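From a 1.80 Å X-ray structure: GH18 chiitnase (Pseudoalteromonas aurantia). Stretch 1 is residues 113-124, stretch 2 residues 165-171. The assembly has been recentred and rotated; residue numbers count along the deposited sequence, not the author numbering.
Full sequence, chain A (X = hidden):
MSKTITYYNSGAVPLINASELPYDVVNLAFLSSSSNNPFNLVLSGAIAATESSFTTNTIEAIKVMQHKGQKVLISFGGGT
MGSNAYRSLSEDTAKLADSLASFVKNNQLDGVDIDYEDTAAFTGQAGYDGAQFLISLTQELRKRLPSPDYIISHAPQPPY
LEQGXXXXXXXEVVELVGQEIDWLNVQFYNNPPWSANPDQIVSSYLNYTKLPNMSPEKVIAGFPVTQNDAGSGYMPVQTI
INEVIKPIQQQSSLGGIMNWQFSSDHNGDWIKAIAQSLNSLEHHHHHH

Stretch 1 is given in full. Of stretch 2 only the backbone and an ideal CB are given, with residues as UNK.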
# COMPACT_ATOMS: atom_id res chain seq x y z
N ASP A 113 6.21 1.75 0.21
CA ASP A 113 4.92 1.42 -0.35
C ASP A 113 4.53 2.53 -1.32
O ASP A 113 4.56 3.70 -0.94
CB ASP A 113 3.88 1.29 0.76
CG ASP A 113 2.48 1.02 0.25
OD1 ASP A 113 2.23 -0.07 -0.32
OD2 ASP A 113 1.60 1.89 0.45
N ILE A 114 4.22 2.17 -2.55
CA ILE A 114 3.89 3.15 -3.58
C ILE A 114 2.38 3.20 -3.64
O ILE A 114 1.74 2.36 -4.28
CB ILE A 114 4.52 2.81 -4.93
CG1 ILE A 114 6.05 2.91 -4.81
CG2 ILE A 114 3.99 3.72 -6.03
CD1 ILE A 114 6.78 2.25 -5.95
N ASP A 115 1.79 4.18 -2.95
CA ASP A 115 0.34 4.31 -2.89
C ASP A 115 -0.10 5.29 -3.98
O ASP A 115 -0.39 6.46 -3.73
CB ASP A 115 -0.09 4.76 -1.50
CG ASP A 115 -1.60 4.77 -1.32
OD1 ASP A 115 -2.34 4.46 -2.28
OD2 ASP A 115 -2.07 5.09 -0.20
N TYR A 116 -0.15 4.78 -5.20
CA TYR A 116 -0.39 5.57 -6.40
C TYR A 116 -1.87 5.49 -6.79
O TYR A 116 -2.39 4.39 -7.02
CB TYR A 116 0.49 5.05 -7.53
CG TYR A 116 0.32 5.72 -8.87
CD1 TYR A 116 1.06 6.84 -9.20
CD2 TYR A 116 -0.57 5.21 -9.82
CE1 TYR A 116 0.92 7.45 -10.43
CE2 TYR A 116 -0.71 5.82 -11.07
CZ TYR A 116 0.05 6.93 -11.37
OH TYR A 116 -0.07 7.55 -12.60
N GLU A 117 -2.53 6.65 -6.87
CA GLU A 117 -3.98 6.70 -7.10
C GLU A 117 -4.35 7.60 -8.29
O GLU A 117 -5.51 8.00 -8.42
CB GLU A 117 -4.69 7.16 -5.83
CG GLU A 117 -4.15 6.51 -4.54
CD GLU A 117 -5.15 6.52 -3.37
OE1 GLU A 117 -6.15 7.25 -3.46
OE2 GLU A 117 -4.94 5.78 -2.38
N ASP A 118 -3.41 7.92 -9.18
CA ASP A 118 -3.67 8.85 -10.28
C ASP A 118 -4.28 8.09 -11.45
O ASP A 118 -3.63 7.78 -12.46
CB ASP A 118 -2.40 9.59 -10.67
CG ASP A 118 -2.66 10.69 -11.70
OD1 ASP A 118 -3.84 11.03 -11.94
OD2 ASP A 118 -1.69 11.22 -12.26
N THR A 119 -5.57 7.78 -11.31
CA THR A 119 -6.26 6.95 -12.28
C THR A 119 -6.23 7.55 -13.68
O THR A 119 -6.13 6.82 -14.68
CB THR A 119 -7.70 6.75 -11.81
OG1 THR A 119 -7.69 6.21 -10.49
CG2 THR A 119 -8.46 5.82 -12.75
N ALA A 120 -6.32 8.88 -13.78
CA ALA A 120 -6.37 9.52 -15.09
C ALA A 120 -5.11 9.27 -15.91
O ALA A 120 -5.16 9.40 -17.13
CB ALA A 120 -6.59 11.03 -14.94
N ALA A 121 -4.00 8.92 -15.27
CA ALA A 121 -2.80 8.61 -16.03
C ALA A 121 -2.84 7.23 -16.68
O ALA A 121 -1.95 6.91 -17.47
CB ALA A 121 -1.55 8.73 -15.14
N PHE A 122 -3.87 6.42 -16.39
CA PHE A 122 -4.09 5.17 -17.12
C PHE A 122 -5.11 5.32 -18.24
O PHE A 122 -5.34 4.36 -18.98
CB PHE A 122 -4.57 4.06 -16.17
CG PHE A 122 -3.60 3.73 -15.05
CD1 PHE A 122 -2.23 3.87 -15.21
CD2 PHE A 122 -4.09 3.26 -13.83
CE1 PHE A 122 -1.36 3.54 -14.17
CE2 PHE A 122 -3.24 2.93 -12.80
CZ PHE A 122 -1.87 3.08 -12.96
N THR A 123 -5.75 6.49 -18.37
CA THR A 123 -6.79 6.73 -19.37
C THR A 123 -6.39 7.74 -20.44
O THR A 123 -7.25 8.20 -21.20
CB THR A 123 -8.07 7.22 -18.71
OG1 THR A 123 -7.84 8.52 -18.14
CG2 THR A 123 -8.52 6.26 -17.63
N GLY A 124 -5.11 8.12 -20.51
CA GLY A 124 -4.72 9.11 -21.49
C GLY A 124 -5.10 10.53 -21.17
O GLY A 124 -4.96 11.40 -22.04
N UNK A 165 -9.49 -3.84 -18.92
CA UNK A 165 -10.15 -2.63 -18.47
C UNK A 165 -9.58 -1.32 -18.98
O UNK A 165 -8.45 -1.28 -19.31
CB UNK A 165 -10.13 -2.60 -16.94
N UNK A 166 -10.40 -0.30 -18.97
CA UNK A 166 -10.08 1.06 -19.39
C UNK A 166 -9.09 1.76 -18.48
O UNK A 166 -8.48 2.70 -18.87
CB UNK A 166 -11.36 1.89 -19.47
N UNK A 167 -8.96 1.30 -17.25
CA UNK A 167 -8.08 1.94 -16.31
C UNK A 167 -7.06 0.92 -15.77
O UNK A 167 -6.53 1.14 -14.73
CB UNK A 167 -8.89 2.57 -15.17
N UNK A 168 -6.83 -0.16 -16.50
CA UNK A 168 -6.05 -1.27 -15.97
C UNK A 168 -4.54 -1.06 -16.10
O UNK A 168 -3.82 -1.94 -16.57
CB UNK A 168 -6.45 -2.56 -16.68
N UNK A 169 -4.07 0.09 -15.63
CA UNK A 169 -2.65 0.39 -15.73
C UNK A 169 -1.75 -0.62 -15.05
O UNK A 169 -0.64 -0.87 -15.51
CB UNK A 169 -2.38 1.77 -15.14
N UNK A 170 -2.21 -1.22 -13.94
CA UNK A 170 -1.34 -2.13 -13.21
C UNK A 170 -1.21 -3.49 -13.87
O UNK A 170 -0.29 -4.24 -13.51
CB UNK A 170 -1.86 -2.31 -11.78
N UNK A 171 -2.10 -3.85 -14.80
CA UNK A 171 -1.86 -5.04 -15.62
C UNK A 171 -0.54 -4.88 -16.36
O UNK A 171 0.33 -5.76 -16.32
CB UNK A 171 -3.01 -5.27 -16.61

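Position 165 is out of reach of stretch 1, and many residues would suit. It is Gly165, the start of a type I beta turn to 168.

At position 166 the CA-to-CB bond points sideways, and no atom of stretch 1 lies within 5.5 Å of the ideal CB. A short side chain would stay clear of stretch 1. A long or aromatic one could reach the methyl of Thr123. The residue is Tyr166, chi1 t. Its ring swings back so that Thr123 CG2 lies over one face, 4.0 Å from the centroid of the Tyr166 ring, a CH-pi contact. Thr123 OG1 donates to Ala120 O at 3.0 Å, which helps to fix that side chain.

Position 167 also points sideways. Its ideal CB is 4.1 Å from Thr119 CG2, 4.4 Å from Thr123 CG2 and 4.7 Å from Phe122 CB. Such an apolar setting suits a flexible or branched aliphatic chain; several would do. Met167 is found. Its CG packs 3.6 Å from Thr119 CG2 and 3.8 Å from Thr123 CG2. Its backbone O lies 3.4 Å from Phe122 CD2.

Position 168 points away from stretch 1, which therefore sets no demand. It is Ala168.

Position 169 is the most restrictive. CA-to-CB points toward stretch 1, and an ideal CB would sit 2.1 Å from Phe122 CD1, a clash. Its phi/psi of -58/-33 is open to any residue, so the restriction comes from the ring. Only glycine fits. Gly169 CA lies over the face of Phe122, 3.5 Å from the centroid of the Phe122 ring and 10° off its normal, a close CH-pi contact.

Position 170 points sideways, with nothing of stretch 1 within 5.5 Å of its ideal CB. Further out lie the Phe122 ring, Tyr116 and Ile114 O. A long or aromatic side chain could reach them, and an end that can donate a hydrogen bond, directly or through a water, would suit the carbonyls of Ile114 and Tyr116. The residue is Tyr170. Its CD1 packs 3.8 Å from Phe122 CZ, and Tyr116 CD2 lies at the edge of its ring. Tyr170 OH hydrogen-bonds water 1 at 2.8 Å. That water donates to Tyr116 O at 2.9 Å and weakly to Ile114 O at 3.3 Å, so it bridges the stretches, which share no direct hydrogen bond.

Position 171 is out of reach of stretch 1. Many residues would serve; it is Val171.

Stretch 2 165-171: GYMAGYV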
# COMPACT_ATOMS: atom_id res chain seq x y z
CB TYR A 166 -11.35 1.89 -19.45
CG TYR A 166 -11.26 3.38 -19.83
CD1 TYR A 166 -10.83 3.79 -21.06
CD2 TYR A 166 -11.68 4.37 -18.95
CE1 TYR A 166 -10.78 5.13 -21.41
CE2 TYR A 166 -11.63 5.73 -19.29
CZ TYR A 166 -11.17 6.10 -20.53
OH TYR A 166 -11.13 7.45 -20.88
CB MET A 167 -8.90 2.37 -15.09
CG MET A 167 -9.70 3.58 -15.21
SD MET A 167 -11.34 3.09 -15.55
CE MET A 167 -11.99 2.82 -13.95
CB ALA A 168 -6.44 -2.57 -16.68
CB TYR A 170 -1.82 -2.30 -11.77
CG TYR A 170 -1.11 -1.36 -10.84
CD1 TYR A 170 -1.49 -0.04 -10.75
CD2 TYR A 170 -0.03 -1.80 -10.08
CE1 TYR A 170 -0.84 0.83 -9.89
CE2 TYR A 170 0.65 -0.92 -9.23
CZ TYR A 170 0.23 0.38 -9.14
OH TYR A 170 0.88 1.27 -8.32
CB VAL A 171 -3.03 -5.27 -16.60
CG1 VAL A 171 -2.68 -6.36 -17.60
CG2 VAL A 171 -4.28 -5.65 -15.83
O HOH W 1 -0.88 2.01 -6.26
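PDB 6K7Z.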